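Local coordinates for 2-c-methyl-d-erythritol 4-phosphate cytidylyltransferase (Streptococcus pneumoniae, PDB 2VSH), which transfers the cytidylyl group of CTP to D-ribitol 5-phosphate, making the CDP-activated ribitol used for teichoic acid precursors, at residues L103-R116 with Q167-F179. Numbering follows the deposited sequence.
Sequences LTPEDIVVTHDSVR and QGQTPQTFRCKDF
With chi1 near +70° in both Thr111 and Thr170, each hydroxyl sits between its own backbone N and carbonyl carbon, where it can serve the facing chain. Thr111 OG1 donates to Gln172 O at 2.6 Å, and Thr111 N reaches the same carbonyl, which is thus gripped twice; the methyl CG2 meets the Phe174 ring, 3.7 Å from CZ. A threonine suits this spot, offering a donor and a methyl from one branched carbon. Thr170 OG1 accepts from Asp113 N at 3.0 Å and lies 2.7 Å from His112 ND1, while His112 NE2 donates in its ring plane to Arg116 O. The antiparallel pairing of strands 108-113 and 171-175 occupies the middle of the mixed Rossmann-like sheet of this GT-A-type nucleotidyltransferase; strand 3-9 flanks 108-113, and Ser114, which probably binds CTP, follows directly. Val109, beta-branched and apolar, lays CG1 3.5 Å from Phe174 CE1, and Val110 packs on Pro171 and Thr173 beneath helix 121-133. Beyond the cis peptide before Pro171, Gln169 CA and Thr170 N lie over one face of the Arg116 guanidinium, offset toward its rim, its NE held in plane by Asp113 OD2 and its NH1 by Asn217 O. At the far end, Arg175 stretches alongside Glu106, giving NE to OE1 at 171° in a salt bridge, with His134 O taking NH1; the short Cys176 side chain sets CB against Leu103 CD2, 3.5 Å away, and SG against Val109 CB.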
loop_
_atom_site.group_PDB
_atom_site.type_symbol
_atom_site.label_atom_id
_atom_site.label_comp_id
_atom_site.label_asym_id
_atom_site.label_seq_id
_atom_site.Cartn_x
_atom_site.Cartn_y
_atom_site.Cartn_z
ATOM N N LEU A 103 25.801 11.233 -24.944
ATOM C CA LEU A 103 24.355 11.439 -24.986
ATOM C C LEU A 103 23.933 12.480 -25.994
ATOM O O LEU A 103 24.639 13.468 -26.204
ATOM C CB LEU A 103 23.843 11.906 -23.621
ATOM C CG LEU A 103 23.815 10.992 -22.408
ATOM C CD1 LEU A 103 23.592 11.882 -21.200
ATOM C CD2 LEU A 103 22.719 9.905 -22.506
ATOM N N THR A 104 22.766 12.263 -26.595
ATOM C CA THR A 104 22.088 13.308 -27.369
ATOM C C THR A 104 20.806 13.633 -26.599
ATOM O O THR A 104 20.476 12.920 -25.641
ATOM C CB THR A 104 21.746 12.861 -28.825
ATOM O OG1 THR A 104 20.738 11.837 -28.790
ATOM C CG2 THR A 104 22.988 12.375 -29.578
ATOM N N PRO A 105 20.087 14.713 -26.981
ATOM C CA PRO A 105 18.851 15.082 -26.273
ATOM C C PRO A 105 17.718 14.059 -26.324
ATOM O O PRO A 105 16.804 14.121 -25.502
ATOM C CB PRO A 105 18.396 16.350 -27.009
ATOM C CG PRO A 105 19.622 16.897 -27.600
ATOM C CD PRO A 105 20.404 15.696 -28.033
ATOM N N GLU A 106 17.747 13.166 -27.306
ATOM C CA GLU A 106 16.635 12.253 -27.522
ATOM C C GLU A 106 16.848 10.874 -26.897
ATOM O O GLU A 106 15.901 10.097 -26.795
ATOM C CB GLU A 106 16.246 12.154 -29.010
ATOM C CG GLU A 106 15.551 13.425 -29.578
ATOM C CD GLU A 106 14.371 13.913 -28.707
ATOM O OE1 GLU A 106 13.478 13.105 -28.360
ATOM O OE2 GLU A 106 14.339 15.116 -28.359
ATOM N N ASP A 107 18.068 10.592 -26.438
ATOM C CA ASP A 107 18.364 9.309 -25.786
ATOM C C ASP A 107 17.547 9.132 -24.505
ATOM O O ASP A 107 17.449 10.051 -23.704
ATOM C CB ASP A 107 19.857 9.168 -25.470
ATOM C CG ASP A 107 20.717 9.101 -26.713
ATOM O OD1 ASP A 107 20.224 8.664 -27.775
ATOM O OD2 ASP A 107 21.892 9.516 -26.642
ATOM N N ILE A 108 16.967 7.944 -24.332
ATOM C CA ILE A 108 16.010 7.671 -23.262
ATOM C C ILE A 108 16.547 6.601 -22.289
ATOM O O ILE A 108 17.292 5.711 -22.698
ATOM C CB ILE A 108 14.659 7.226 -23.889
ATOM C CG1 ILE A 108 13.873 8.438 -24.394
ATOM C CG2 ILE A 108 13.805 6.432 -22.900
ATOM C CD1 ILE A 108 12.869 8.079 -25.486
ATOM N N VAL A 109 16.207 6.711 -21.002
ATOM C CA VAL A 109 16.494 5.655 -20.041
ATOM C C VAL A 109 15.189 5.145 -19.438
ATOM O O VAL A 109 14.351 5.936 -18.997
ATOM C CB VAL A 109 17.528 6.066 -18.928
ATOM C CG1 VAL A 109 17.004 7.202 -18.024
ATOM C CG2 VAL A 109 17.935 4.859 -18.075
ATOM N N VAL A 110 15.015 3.831 -19.471
ATOM C CA VAL A 110 13.915 3.165 -18.773
ATOM C C VAL A 110 14.439 2.726 -17.405
ATOM O O VAL A 110 15.125 1.706 -17.301
ATOM C CB VAL A 110 13.358 1.945 -19.590
ATOM C CG1 VAL A 110 12.188 1.262 -18.852
ATOM C CG2 VAL A 110 12.886 2.370 -20.985
ATOM N N THR A 111 14.138 3.509 -16.359
ATOM C CA THR A 111 14.589 3.211 -15.002
ATOM C C THR A 111 13.627 2.267 -14.282
ATOM O O THR A 111 12.411 2.365 -14.446
ATOM C CB THR A 111 14.827 4.489 -14.122
ATOM O OG1 THR A 111 13.572 5.102 -13.788
ATOM C CG2 THR A 111 15.744 5.496 -14.833
ATOM N N HIS A 112 14.182 1.339 -13.493
ATOM C CA HIS A 112 13.373 0.285 -12.890
ATOM C C HIS A 112 14.073 -0.289 -11.657
ATOM O O HIS A 112 15.293 -0.480 -11.668
ATOM C CB HIS A 112 13.099 -0.829 -13.928
ATOM C CG HIS A 112 12.152 -1.886 -13.449
ATOM N ND1 HIS A 112 10.815 -1.637 -13.218
ATOM C CD2 HIS A 112 12.352 -3.192 -13.140
ATOM C CE1 HIS A 112 10.228 -2.751 -12.806
ATOM N NE2 HIS A 112 11.142 -3.704 -12.735
ATOM N N ASP A 113 13.300 -0.555 -10.607
ATOM C CA ASP A 113 13.812 -1.163 -9.363
ATOM C C ASP A 113 14.362 -2.559 -9.621
ATOM O O ASP A 113 13.689 -3.366 -10.256
ATOM C CB ASP A 113 12.677 -1.321 -8.346
ATOM C CG ASP A 113 12.139 0.001 -7.836
ATOM O OD1 ASP A 113 12.897 0.994 -7.781
ATOM O OD2 ASP A 113 10.949 0.037 -7.467
ATOM N N SER A 114 15.535 -2.872 -9.064
ATOM C CA SER A 114 16.089 -4.236 -9.159
ATOM C C SER A 114 15.191 -5.288 -8.531
ATOM O O SER A 114 15.181 -6.430 -8.983
ATOM C CB SER A 114 17.465 -4.325 -8.508
ATOM O OG SER A 114 17.345 -4.043 -7.132
ATOM N N VAL A 115 14.460 -4.898 -7.482
ATOM C CA VAL A 115 13.602 -5.833 -6.731
ATOM C C VAL A 115 12.166 -5.920 -7.251
ATOM O O VAL A 115 11.247 -6.367 -6.548
ATOM C CB VAL A 115 13.596 -5.526 -5.224
ATOM C CG1 VAL A 115 14.950 -5.894 -4.604
ATOM C CG2 VAL A 115 13.197 -4.042 -4.963
ATOM N N ARG A 116 11.989 -5.507 -8.492
ATOM C CA ARG A 116 10.733 -5.698 -9.202
ATOM C C ARG A 116 10.938 -6.679 -10.371
ATOM O O ARG A 116 10.945 -6.263 -11.529
ATOM C CB ARG A 116 10.181 -4.371 -9.698
ATOM C CG ARG A 116 9.496 -3.530 -8.612
ATOM C CD ARG A 116 8.772 -2.347 -9.230
ATOM N NE ARG A 116 8.485 -1.315 -8.231
ATOM C CZ ARG A 116 7.334 -1.177 -7.578
ATOM N NH1 ARG A 116 6.329 -2.005 -7.793
ATOM N NH2 ARG A 116 7.190 -0.202 -6.692
ATOM N N GLN A 167 -1.197 3.799 -7.222
ATOM C CA GLN A 167 0.021 3.303 -6.594
ATOM C C GLN A 167 1.158 3.400 -7.614
ATOM O O GLN A 167 1.060 2.872 -8.735
ATOM C CB GLN A 167 -0.149 1.857 -6.117
ATOM C CG GLN A 167 1.146 1.191 -5.659
ATOM C CD GLN A 167 1.051 -0.326 -5.616
ATOM O OE1 GLN A 167 1.693 -1.029 -6.407
ATOM N NE2 GLN A 167 0.245 -0.839 -4.697
ATOM N N GLY A 168 2.219 4.101 -7.227
ATOM C CA GLY A 168 3.372 4.305 -8.087
ATOM C C GLY A 168 4.225 3.065 -8.119
ATOM O O GLY A 168 4.536 2.495 -7.081
ATOM N N GLN A 169 4.606 2.650 -9.323
ATOM C CA GLN A 169 5.503 1.525 -9.494
ATOM C C GLN A 169 6.692 2.004 -10.304
ATOM O O GLN A 169 6.908 3.201 -10.425
ATOM C CB GLN A 169 4.796 0.372 -10.206
ATOM C CG GLN A 169 3.492 -0.093 -9.549
ATOM C CD GLN A 169 2.898 -1.324 -10.242
ATOM O OE1 GLN A 169 3.014 -1.493 -11.461
ATOM N NE2 GLN A 169 2.276 -2.195 -9.456
ATOM N N THR A 170 7.471 1.069 -10.838
ATOM C CA THR A 170 8.420 1.382 -11.901
ATOM C C THR A 170 8.146 0.397 -13.051
ATOM O O THR A 170 7.512 -0.628 -12.816
ATOM C CB THR A 170 9.900 1.415 -11.418
ATOM O OG1 THR A 170 10.405 0.094 -11.182
ATOM C CG2 THR A 170 10.070 2.297 -10.160
ATOM N N PRO A 171 8.628 0.684 -14.281
ATOM C CA PRO A 171 9.502 1.781 -14.762
ATOM C C PRO A 171 9.068 3.244 -14.600
ATOM O O PRO A 171 7.886 3.569 -14.467
ATOM C CB PRO A 171 9.705 1.453 -16.253
ATOM C CG PRO A 171 9.490 0.010 -16.368
ATOM C CD PRO A 171 8.368 -0.285 -15.361
ATOM N N GLN A 172 10.080 4.103 -14.595
ATOM C CA GLN A 172 9.939 5.529 -14.781
ATOM C C GLN A 172 10.905 5.883 -15.906
ATOM O O GLN A 172 12.104 5.584 -15.832
ATOM C CB GLN A 172 10.273 6.278 -13.491
ATOM C CG GLN A 172 9.388 5.874 -12.330
ATOM C CD GLN A 172 9.638 6.656 -11.042
ATOM O OE1 GLN A 172 8.698 6.970 -10.319
ATOM N NE2 GLN A 172 10.899 6.953 -10.744
ATOM N N THR A 173 10.371 6.503 -16.955
ATOM C CA THR A 173 11.076 6.619 -18.229
ATOM C C THR A 173 11.143 8.073 -18.703
ATOM O O THR A 173 10.167 8.818 -18.616
ATOM C CB THR A 173 10.397 5.711 -19.298
ATOM O OG1 THR A 173 10.416 4.359 -18.822
ATOM C CG2 THR A 173 11.105 5.787 -20.658
ATOM N N PHE A 174 12.313 8.474 -19.195
ATOM C CA PHE A 174 12.545 9.858 -19.565
ATOM C C PHE A 174 13.853 10.020 -20.343
ATOM O O PHE A 174 14.702 9.138 -20.330
ATOM C CB PHE A 174 12.529 10.758 -18.297
ATOM C CG PHE A 174 13.233 10.161 -17.108
ATOM C CD1 PHE A 174 14.619 10.065 -17.075
ATOM C CD2 PHE A 174 12.507 9.696 -16.015
ATOM C CE1 PHE A 174 15.263 9.495 -15.973
ATOM C CE2 PHE A 174 13.145 9.139 -14.919
ATOM C CZ PHE A 174 14.526 9.034 -14.902
ATOM N N ARG A 175 14.009 11.162 -21.007
ATOM C CA ARG A 175 15.255 11.480 -21.712
ATOM C C ARG A 175 16.338 11.715 -20.680
ATOM O O ARG A 175 16.109 12.389 -19.671
ATOM C CB ARG A 175 15.066 12.698 -22.618
ATOM C CG ARG A 175 14.243 12.388 -23.869
ATOM C CD ARG A 175 13.525 13.600 -24.456
ATOM N NE ARG A 175 12.517 13.105 -25.393
ATOM C CZ ARG A 175 11.261 12.775 -25.080
ATOM N NH1 ARG A 175 10.790 12.913 -23.848
ATOM N NH2 ARG A 175 10.465 12.300 -26.019
ATOM N N CYS A 176 17.497 11.097 -20.900
ATOM C CA CYS A 176 18.633 11.194 -19.981
ATOM C C CYS A 176 19.024 12.645 -19.720
ATOM O O CYS A 176 19.206 13.018 -18.574
ATOM C CB CYS A 176 19.840 10.460 -20.565
ATOM S SG CYS A 176 19.618 8.674 -20.785
ATOM N N LYS A 177 19.153 13.443 -20.789
ATOM C CA LYS A 177 19.521 14.865 -20.689
ATOM C C LYS A 177 18.500 15.635 -19.863
ATOM O O LYS A 177 18.886 16.453 -19.010
ATOM C CB LYS A 177 19.665 15.504 -22.081
ATOM C CG LYS A 177 20.305 16.905 -22.103
ATOM C CD LYS A 177 20.201 17.544 -23.497
ATOM C CE LYS A 177 20.822 18.964 -23.579
ATOM N NZ LYS A 177 20.192 19.997 -22.694
ATOM N N ASP A 178 17.211 15.349 -20.097
ATOM C CA ASP A 178 16.128 15.989 -19.364
ATOM C C ASP A 178 16.239 15.758 -17.861
ATOM O O ASP A 178 16.120 16.710 -17.082
ATOM C CB ASP A 178 14.762 15.518 -19.853
ATOM C CG ASP A 178 14.339 16.187 -21.149
ATOM O OD1 ASP A 178 15.157 16.927 -21.750
ATOM O OD2 ASP A 178 13.189 15.963 -21.559
ATOM N N PHE A 179 16.470 14.512 -17.448
ATOM C CA PHE A 179 16.670 14.237 -16.027
ATOM C C PHE A 179 17.880 14.996 -15.476
ATOM O O PHE A 179 17.799 15.577 -14.397
ATOM C CB PHE A 179 16.823 12.739 -15.750
ATOM C CG PHE A 179 17.133 12.427 -14.314
ATOM C CD1 PHE A 179 18.455 12.410 -13.864
ATOM C CD2 PHE A 179 16.106 12.169 -13.404
ATOM C CE1 PHE A 179 18.756 12.124 -12.538
ATOM C CE2 PHE A 179 16.396 11.880 -12.072
ATOM C CZ PHE A 179 17.719 11.867 -11.635
HETATM O O HOH W 1 18.983 12.325 -23.302
HETATM O O HOH W 2 16.684 16.112 -23.891
HETATM O O HOH W 3 4.309 -0.078 -5.820
#